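PDB 4GKP: spindle pole body-associated protein VIK1 from Candida glabrata, which probably binds microtubules through a noncatalytic, kinesin motor-like domain, present here with part of the neck, as a partner of the kinesin Kar3. Local coordinates for residues V71-C76 and L101-N106; L85-S90 and P94-K99. All coordinates share one frame; numbering follows the deposited sequence.

Contact 1 of 2, residues V71-C76 and L101-N106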
ATOM      1  N   VAL A  71       7.842   8.299   8.033  1.00 32.48           N
ATOM      2  CA  VAL A  71       8.249   7.951   9.391  1.00 34.26           C
ATOM      3  C   VAL A  71       8.007   6.466   9.616  1.00 32.66           C
ATOM      4  O   VAL A  71       8.868   5.753  10.120  1.00 33.21           O
ATOM      5  CB  VAL A  71       7.503   8.835  10.437  1.00 34.54           C
ATOM      6  CG1 VAL A  71       7.864   8.463  11.865  1.00 31.64           C
ATOM      7  CG2 VAL A  71       7.798  10.297  10.168  1.00 34.16           C
ATOM      8  N   TYR A  72       6.828   6.015   9.207  1.00 32.23           N
ATOM      9  CA  TYR A  72       6.482   4.606   9.238  1.00 29.17           C
ATOM     10  C   TYR A  72       7.536   3.758   8.529  1.00 27.90           C
ATOM     11  O   TYR A  72       8.093   2.849   9.129  1.00 28.51           O
ATOM     12  CB  TYR A  72       5.108   4.426   8.602  1.00 26.87           C
ATOM     13  CG  TYR A  72       4.742   3.002   8.348  1.00 26.49           C
ATOM     14  CD1 TYR A  72       4.568   2.113   9.400  1.00 25.91           C
ATOM     15  CD2 TYR A  72       4.575   2.532   7.043  1.00 25.62           C
ATOM     16  CE1 TYR A  72       4.207   0.789   9.166  1.00 25.93           C
ATOM     17  CE2 TYR A  72       4.219   1.222   6.803  1.00 26.44           C
ATOM     18  CZ  TYR A  72       4.038   0.352   7.873  1.00 26.34           C
ATOM     19  OH  TYR A  72       3.691  -0.963   7.632  1.00 26.78           O
ATOM     20  N   ILE A  73       7.814   4.074   7.262  1.00 27.40           N
ATOM     21  CA  ILE A  73       8.781   3.339   6.443  1.00 26.23           C
ATOM     22  C   ILE A  73      10.165   3.319   7.073  1.00 27.22           C
ATOM     23  O   ILE A  73      10.786   2.262   7.231  1.00 25.87           O
ATOM     24  CB  ILE A  73       8.888   3.937   5.021  1.00 25.55           C
ATOM     25  CG1 ILE A  73       7.588   3.692   4.247  1.00 26.83           C
ATOM     26  CG2 ILE A  73      10.098   3.360   4.278  1.00 24.55           C
ATOM     27  CD1 ILE A  73       7.568   4.203   2.815  1.00 27.80           C
ATOM     28  N   ASP A  74      10.646   4.506   7.418  1.00 28.63           N
ATOM     29  CA  ASP A  74      11.937   4.670   8.043  1.00 30.49           C
ATOM     30  C   ASP A  74      12.074   3.863   9.342  1.00 30.10           C
ATOM     31  O   ASP A  74      13.149   3.328   9.633  1.00 31.60           O
ATOM     32  CB  ASP A  74      12.152   6.150   8.333  1.00 35.96           C
ATOM     33  CG  ASP A  74      13.588   6.542   8.235  1.00 40.68           C
ATOM     34  OD1 ASP A  74      14.093   6.652   7.097  1.00 46.27           O
ATOM     35  OD2 ASP A  74      14.221   6.721   9.293  1.00 45.75           O
ATOM     36  N   PHE A  75      10.996   3.767  10.118  1.00 27.66           N
ATOM     37  CA  PHE A  75      11.044   3.091  11.419  1.00 27.20           C
ATOM     38  C   PHE A  75      11.154   1.573  11.211  1.00 26.87           C
ATOM     39  O   PHE A  75      11.971   0.921  11.854  1.00 25.93           O
ATOM     40  CB  PHE A  75       9.816   3.472  12.293  1.00 26.49           C
ATOM     41  CG  PHE A  75       9.953   3.096  13.754  1.00 26.14           C
ATOM     42  CD1 PHE A  75      10.768   3.837  14.614  1.00 25.72           C
ATOM     43  CD2 PHE A  75       9.263   2.003  14.276  1.00 26.03           C
ATOM     44  CE1 PHE A  75      10.914   3.488  15.954  1.00 24.69           C
ATOM     45  CE2 PHE A  75       9.393   1.653  15.621  1.00 27.31           C
ATOM     46  CZ  PHE A  75      10.221   2.395  16.462  1.00 26.85           C
ATOM     47  N   CYS A  76      10.346   1.019  10.300  1.00 26.78           N
ATOM     48  CA  CYS A  76      10.418  -0.421   9.982  1.00 26.05           C
ATOM     49  C   CYS A  76      11.819  -0.826   9.468  1.00 25.21           C
ATOM     50  O   CYS A  76      12.388  -1.835   9.909  1.00 24.12           O
ATOM     51  CB  CYS A  76       9.336  -0.821   8.984  1.00 24.34           C
ATOM     52  SG  CYS A  76       7.636  -0.663   9.594  1.00 26.14           S
ATOM     53  N   LEU A 101       8.510   4.743  -5.850  1.00 32.75           N
ATOM     54  CA  LEU A 101       9.812   4.576  -6.506  1.00 34.17           C
ATOM     55  C   LEU A 101      10.710   5.788  -6.280  1.00 32.68           C
ATOM     56  O   LEU A 101      11.865   5.632  -5.891  1.00 35.84           O
ATOM     57  CB  LEU A 101       9.677   4.276  -8.006  1.00 34.54           C
ATOM     58  CG  LEU A 101       8.950   2.985  -8.395  1.00 37.21           C
ATOM     59  CD1 LEU A 101       8.966   2.755  -9.903  1.00 37.00           C
ATOM     60  CD2 LEU A 101       9.516   1.785  -7.663  1.00 35.44           C
ATOM     61  N   ALA A 102      10.167   6.985  -6.486  1.00 32.39           N
ATOM     62  CA  ALA A 102      10.939   8.229  -6.345  1.00 32.12           C
ATOM     63  C   ALA A 102      11.415   8.432  -4.902  1.00 30.74           C
ATOM     64  O   ALA A 102      12.569   8.816  -4.651  1.00 32.79           O
ATOM     65  CB  ALA A 102      10.115   9.423  -6.831  1.00 29.08           C
ATOM     66  N   PHE A 103      10.530   8.149  -3.954  1.00 29.89           N
ATOM     67  CA  PHE A 103      10.881   8.207  -2.530  1.00 29.92           C
ATOM     68  C   PHE A 103      12.080   7.312  -2.172  1.00 29.50           C
ATOM     69  O   PHE A 103      12.966   7.737  -1.431  1.00 29.93           O
ATOM     70  CB  PHE A 103       9.650   7.892  -1.652  1.00 29.59           C
ATOM     71  CG  PHE A 103       9.957   7.809  -0.173  1.00 30.00           C
ATOM     72  CD1 PHE A 103      10.199   8.960   0.575  1.00 29.69           C
ATOM     73  CD2 PHE A 103       9.991   6.584   0.467  1.00 29.54           C
ATOM     74  CE1 PHE A 103      10.481   8.885   1.925  1.00 29.22           C
ATOM     75  CE2 PHE A 103      10.277   6.497   1.820  1.00 29.92           C
ATOM     76  CZ  PHE A 103      10.524   7.648   2.545  1.00 31.19           C
ATOM     77  N   PHE A 104      12.111   6.082  -2.676  1.00 28.28           N
ATOM     78  CA  PHE A 104      13.246   5.185  -2.362  1.00 30.07           C
ATOM     79  C   PHE A 104      14.536   5.641  -3.031  1.00 31.37           C
ATOM     80  O   PHE A 104      15.617   5.539  -2.428  1.00 31.35           O
ATOM     81  CB  PHE A 104      12.967   3.723  -2.743  1.00 26.86           C
ATOM     82  CG  PHE A 104      11.872   3.077  -1.948  1.00 25.84           C
ATOM     83  CD1 PHE A 104      11.584   3.491  -0.654  1.00 25.86           C
ATOM     84  CD2 PHE A 104      11.151   2.022  -2.485  1.00 26.68           C
ATOM     85  CE1 PHE A 104      10.594   2.869   0.084  1.00 26.35           C
ATOM     86  CE2 PHE A 104      10.147   1.396  -1.747  1.00 27.89           C
ATOM     87  CZ  PHE A 104       9.870   1.825  -0.459  1.00 26.72           C
ATOM     88  N   LYS A 105      14.418   6.120  -4.274  1.00 34.11           N
ATOM     89  CA  LYS A 105      15.538   6.749  -4.987  1.00 38.60           C
ATOM     90  C   LYS A 105      16.154   7.872  -4.178  1.00 39.31           C
ATOM     91  O   LYS A 105      17.376   7.931  -4.042  1.00 44.85           O
ATOM     92  CB  LYS A 105      15.132   7.284  -6.366  1.00 41.53           C
ATOM     93  CG  LYS A 105      16.218   8.137  -7.028  1.00 43.03           C
ATOM     94  CD  LYS A 105      15.800   8.684  -8.390  1.00 46.82           C
ATOM     95  CE  LYS A 105      16.489   7.958  -9.535  1.00 45.88           C
ATOM     96  N   ASN A 106      15.322   8.742  -3.619  1.00 39.41           N
ATOM     97  CA  ASN A 106      15.838   9.920  -2.919  1.00 39.39           C
ATOM     98  C   ASN A 106      16.331   9.679  -1.500  1.00 38.00           C
ATOM     99  O   ASN A 106      17.000  10.535  -0.947  1.00 39.37           O
ATOM    100  CB  ASN A 106      14.809  11.059  -2.928  1.00 42.60           C
ATOM    101  CG  ASN A 106      14.431  11.498  -4.335  1.00 44.81           C
ATOM    102  OD1 ASN A 106      15.296  11.718  -5.186  1.00 43.38           O
ATOM    103  ND2 ASN A 106      13.131  11.630  -4.584  1.00 47.47           N
TER
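The carboxylate of Asp74, one residue beyond the Ile73 that meets Phe103 and Phe104, is held through both of its oxygens: OD1 is hydrogen-bonded to Tyr108 OH, just past the end of helix 96-107, and OD2 forms a salt bridge with Lys78. The first of these links joins helix 68-78 to the residue that follows helix 96-107, at a polar border; the buried part between the helices is wholly apolar. There Ile73 meets the two rings with two of its methyl groups, CD1 and CG2. The methyl CG2 stands anti to the backbone N, beside the carbonyl carbon, while CG1 stands anti to the carbonyl carbon, beside the backbone N, and with chi2 at -179° carries CD1 outward in an extended arm. CD1 approaches the Phe103 ring obliquely, 3.7 Å from Phe103 CE2 and 4.1 Å from Phe103 CD2. Ile73 CG2 lies in the plane of that ring, at its edge, with Phe103 CE2 4.0 Å away. The two side chains point in opposite senses and slide past each other. This is the kinesin motor-like fold of the P-loop NTPase clan, and both helices are connections between strands of its central sheet; strand 83-88 lies between them in the chain. Backbones stay well apart, with 10.0 Å between Ile73 CA and Phe104 CA, a gap suited to long aliphatic and aromatic residues. Phe104 touches more lightly: CE1 at its ring edge is 4.3 Å from Ile73 CG2, near the ring plane. Other aromatic rings complete the setting. Phe104 makes edge-to-face contacts with Phe188 and Phe190 of the central sheet, and Phe103 makes one with His70, a turn ahead of Ile73. Ile73 also rests on Phe83 of strand 83-88.

Contact 2 of 2, residues L85-S90 and P94-K99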
ATOM      1  N   LEU A  85       2.521  -1.708   2.798  1.00 23.48           N
ATOM      2  CA  LEU A  85       1.589  -0.603   2.662  1.00 24.68           C
ATOM      3  C   LEU A  85       0.530  -1.072   1.687  1.00 24.97           C
ATOM      4  O   LEU A  85       0.871  -1.577   0.621  1.00 22.85           O
ATOM      5  CB  LEU A  85       2.273   0.673   2.129  1.00 23.77           C
ATOM      6  CG  LEU A  85       1.366   1.865   1.776  1.00 25.02           C
ATOM      7  CD1 LEU A  85       0.653   2.451   2.997  1.00 25.07           C
ATOM      8  CD2 LEU A  85       2.133   2.957   1.029  1.00 24.61           C
ATOM      9  N   PHE A  86      -0.745  -0.917   2.062  1.00 26.34           N
ATOM     10  CA  PHE A  86      -1.854  -1.185   1.145  1.00 27.80           C
ATOM     11  C   PHE A  86      -2.425   0.105   0.610  1.00 28.82           C
ATOM     12  O   PHE A  86      -2.689   1.021   1.378  1.00 30.06           O
ATOM     13  CB  PHE A  86      -2.990  -1.887   1.856  1.00 29.25           C
ATOM     14  CG  PHE A  86      -2.764  -3.341   2.090  1.00 27.80           C
ATOM     15  CD1 PHE A  86      -1.966  -3.771   3.149  1.00 27.04           C
ATOM     16  CD2 PHE A  86      -3.394  -4.287   1.274  1.00 28.40           C
ATOM     17  CE1 PHE A  86      -1.775  -5.121   3.375  1.00 28.31           C
ATOM     18  CE2 PHE A  86      -3.205  -5.640   1.491  1.00 27.69           C
ATOM     19  CZ  PHE A  86      -2.396  -6.057   2.548  1.00 28.50           C
ATOM     20  N   SER A  87      -2.620   0.173  -0.700  1.00 29.30           N
ATOM     21  CA  SER A  87      -3.298   1.306  -1.307  1.00 30.19           C
ATOM     22  C   SER A  87      -4.628   0.810  -1.856  1.00 31.61           C
ATOM     23  O   SER A  87      -4.657  -0.037  -2.769  1.00 29.29           O
ATOM     24  CB  SER A  87      -2.454   1.925  -2.419  1.00 30.24           C
ATOM     25  OG  SER A  87      -3.220   2.871  -3.154  1.00 32.00           O
ATOM     26  N   VAL A  88      -5.714   1.321  -1.267  1.00 33.78           N
ATOM     27  CA  VAL A  88      -7.089   0.893  -1.566  1.00 36.62           C
ATOM     28  C   VAL A  88      -7.891   2.068  -2.139  1.00 38.67           C
ATOM     29  O   VAL A  88      -7.967   3.129  -1.527  1.00 39.19           O
ATOM     30  CB  VAL A  88      -7.793   0.331  -0.309  1.00 37.60           C
ATOM     31  CG1 VAL A  88      -9.224  -0.128  -0.629  1.00 36.22           C
ATOM     32  CG2 VAL A  88      -6.969  -0.785   0.331  1.00 32.45           C
ATOM     33  N   GLY A  89      -8.472   1.867  -3.318  1.00 42.13           N
ATOM     34  CA  GLY A  89      -9.181   2.916  -4.055  1.00 46.23           C
ATOM     35  C   GLY A  89     -10.052   2.340  -5.164  1.00 52.60           C
ATOM     36  O   GLY A  89     -10.587   1.235  -5.038  1.00 55.30           O
ATOM     37  N   SER A  90     -10.193   3.079  -6.260  1.00 57.91           N
ATOM     38  CA  SER A  90     -11.064   2.647  -7.361  1.00 59.29           C
ATOM     39  C   SER A  90     -10.522   3.073  -8.732  1.00 60.67           C
ATOM     40  O   SER A  90      -9.321   2.966  -8.988  1.00 67.58           O
ATOM     41  CB  SER A  90     -12.513   3.131  -7.134  1.00 58.63           C
ATOM     42  N   PRO A  94      -4.422   6.611  -7.953  1.00 54.04           N
ATOM     43  CA  PRO A  94      -3.473   7.611  -7.474  1.00 51.69           C
ATOM     44  C   PRO A  94      -2.086   7.426  -8.123  1.00 49.29           C
ATOM     45  O   PRO A  94      -1.830   6.402  -8.760  1.00 42.91           O
ATOM     46  CB  PRO A  94      -3.430   7.348  -5.957  1.00 51.93           C
ATOM     47  CG  PRO A  94      -3.819   5.905  -5.800  1.00 52.44           C
ATOM     48  CD  PRO A  94      -4.734   5.575  -6.939  1.00 52.35           C
ATOM     49  N   ASN A  95      -1.218   8.426  -7.978  1.00 50.10           N
ATOM     50  CA  ASN A  95       0.161   8.340  -8.459  1.00 49.58           C
ATOM     51  C   ASN A  95       1.098   7.614  -7.466  1.00 45.02           C
ATOM     52  O   ASN A  95       2.318   7.663  -7.612  1.00 43.99           O
ATOM     53  CB  ASN A  95       0.697   9.749  -8.779  1.00 51.64           C
ATOM     54  N   THR A  96       0.509   6.947  -6.473  1.00 40.79           N
ATOM     55  CA  THR A  96       1.231   6.333  -5.366  1.00 41.27           C
ATOM     56  C   THR A  96       2.467   5.481  -5.755  1.00 43.68           C
ATOM     57  O   THR A  96       3.531   5.656  -5.161  1.00 43.48           O
ATOM     58  CB  THR A  96       0.262   5.540  -4.478  1.00 44.51           C
ATOM     59  OG1 THR A  96      -0.928   6.315  -4.284  1.00 49.89           O
ATOM     60  CG2 THR A  96       0.877   5.219  -3.107  1.00 42.79           C
ATOM     61  N   PHE A  97       2.340   4.604  -6.756  1.00 42.19           N
ATOM     62  CA  PHE A  97       3.447   3.743  -7.184  1.00 41.24           C
ATOM     63  C   PHE A  97       4.690   4.499  -7.657  1.00 40.80           C
ATOM     64  O   PHE A  97       5.816   4.158  -7.268  1.00 39.54           O
ATOM     65  CB  PHE A  97       2.991   2.743  -8.265  1.00 41.64           C
ATOM     66  CG  PHE A  97       4.069   1.772  -8.697  1.00 42.89           C
ATOM     67  CD1 PHE A  97       4.546   0.795  -7.821  1.00 44.43           C
ATOM     68  CD2 PHE A  97       4.600   1.825  -9.974  1.00 45.22           C
ATOM     69  CE1 PHE A  97       5.533  -0.100  -8.207  1.00 45.16           C
ATOM     70  CE2 PHE A  97       5.586   0.923 -10.374  1.00 47.71           C
ATOM     71  CZ  PHE A  97       6.052  -0.040  -9.489  1.00 45.07           C
ATOM     72  N   GLU A  98       4.494   5.521  -8.486  1.00 42.68           N
ATOM     73  CA  GLU A  98       5.614   6.294  -9.050  1.00 43.46           C
ATOM     74  C   GLU A  98       6.334   7.130  -7.992  1.00 42.41           C
ATOM     75  O   GLU A  98       7.563   7.291  -8.040  1.00 43.85           O
ATOM     76  CB  GLU A  98       5.143   7.199 -10.189  1.00 48.41           C
ATOM     77  CG  GLU A  98       4.334   6.494 -11.275  1.00 56.04           C
ATOM     78  CD  GLU A  98       2.840   6.458 -10.976  1.00 59.13           C
ATOM     79  OE1 GLU A  98       2.260   7.521 -10.650  1.00 66.89           O
ATOM     80  OE2 GLU A  98       2.241   5.371 -11.075  1.00 57.95           O
ATOM     81  N   LYS A  99       5.567   7.652  -7.036  1.00 40.92           N
ATOM     82  CA  LYS A  99       6.119   8.455  -5.943  1.00 41.21           C
ATOM     83  C   LYS A  99       6.877   7.575  -4.939  1.00 38.33           C
ATOM     84  O   LYS A  99       7.903   7.973  -4.371  1.00 39.77           O
ATOM     85  CB  LYS A  99       5.005   9.253  -5.259  1.00 44.50           C
ATOM     86  CG  LYS A  99       4.491  10.433  -6.078  1.00 48.56           C
ATOM     87  CD  LYS A  99       5.492  11.588  -6.094  1.00 53.27           C
ATOM     88  CE  LYS A  99       5.066  12.712  -7.031  1.00 56.62           C
ATOM     89  NZ  LYS A  99       3.724  13.244  -6.666  1.00 60.70           N
TER
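Ser87 sends its CB-OG bond almost straight at the pyrrolidine ring of Pro94, the line from OG to CG lying within about 25° of that bond. The contact is loose, with Ser87 OG 4.1 Å from Pro94 CG. The hydroxyl gets there because OG is anti to the backbone N (chi1 170°), leaning out from the strand toward the start of the helix. Thr96 is turned quite differently: its CB-OG1 bond runs nearly at right angles to the line joining the two hydroxyls. Ser87 OG and Thr96 OG1 are 4.3 Å apart and do not bond; the serine oxygen is hydrogen-bonded to Tyr209 OH, so this small polar residue can sit buried beside a proline. Thr96 OG1 instead lies 3.3 Å from Pro94 CG, within its own turn. The turn joining strand 83-88 to helix 96-107 is where kinesins carry the P-loop. Gly89, Pro94, Asn95 and Thr96 fall at the spacing of the GxxxxGKT signature, but proline and asparagine stand at its second glycine and its lysine, consistent with a noncatalytic domain. Pro94, rigid and without an N-H, suits the approach to a helix end; it also packs on Tyr209 and Gln249. Asn95 takes the N-cap position; its side chain is not modelled beyond CB, so any cap by it cannot be judged, and its carbonyl O accepts Lys99 N at 3.3 Å as the first helical turn forms. On the sheet side, Thr96 also touches Phe205 of strand 201-208.

From the N terminus, the chain leaves the parallel strands 17-22 and 52-56, with the small antiparallel sheet of 30-49 between them, and enters helix 68-78, the first partner in contact 1. It then runs through strand 83-88, turns, and starts helix 96-107; contact 2 closes this short loop, with just three residues between its segments. The same helix, about two turns further on, reaches back to helix 68-78, so contact 1 closes the longer loop, within which contact 2 is nested. Their centres are 14 Å apart. Contact 2 joins the strand to the helix start, and contact 1 joins the helices that precede and follow that strand.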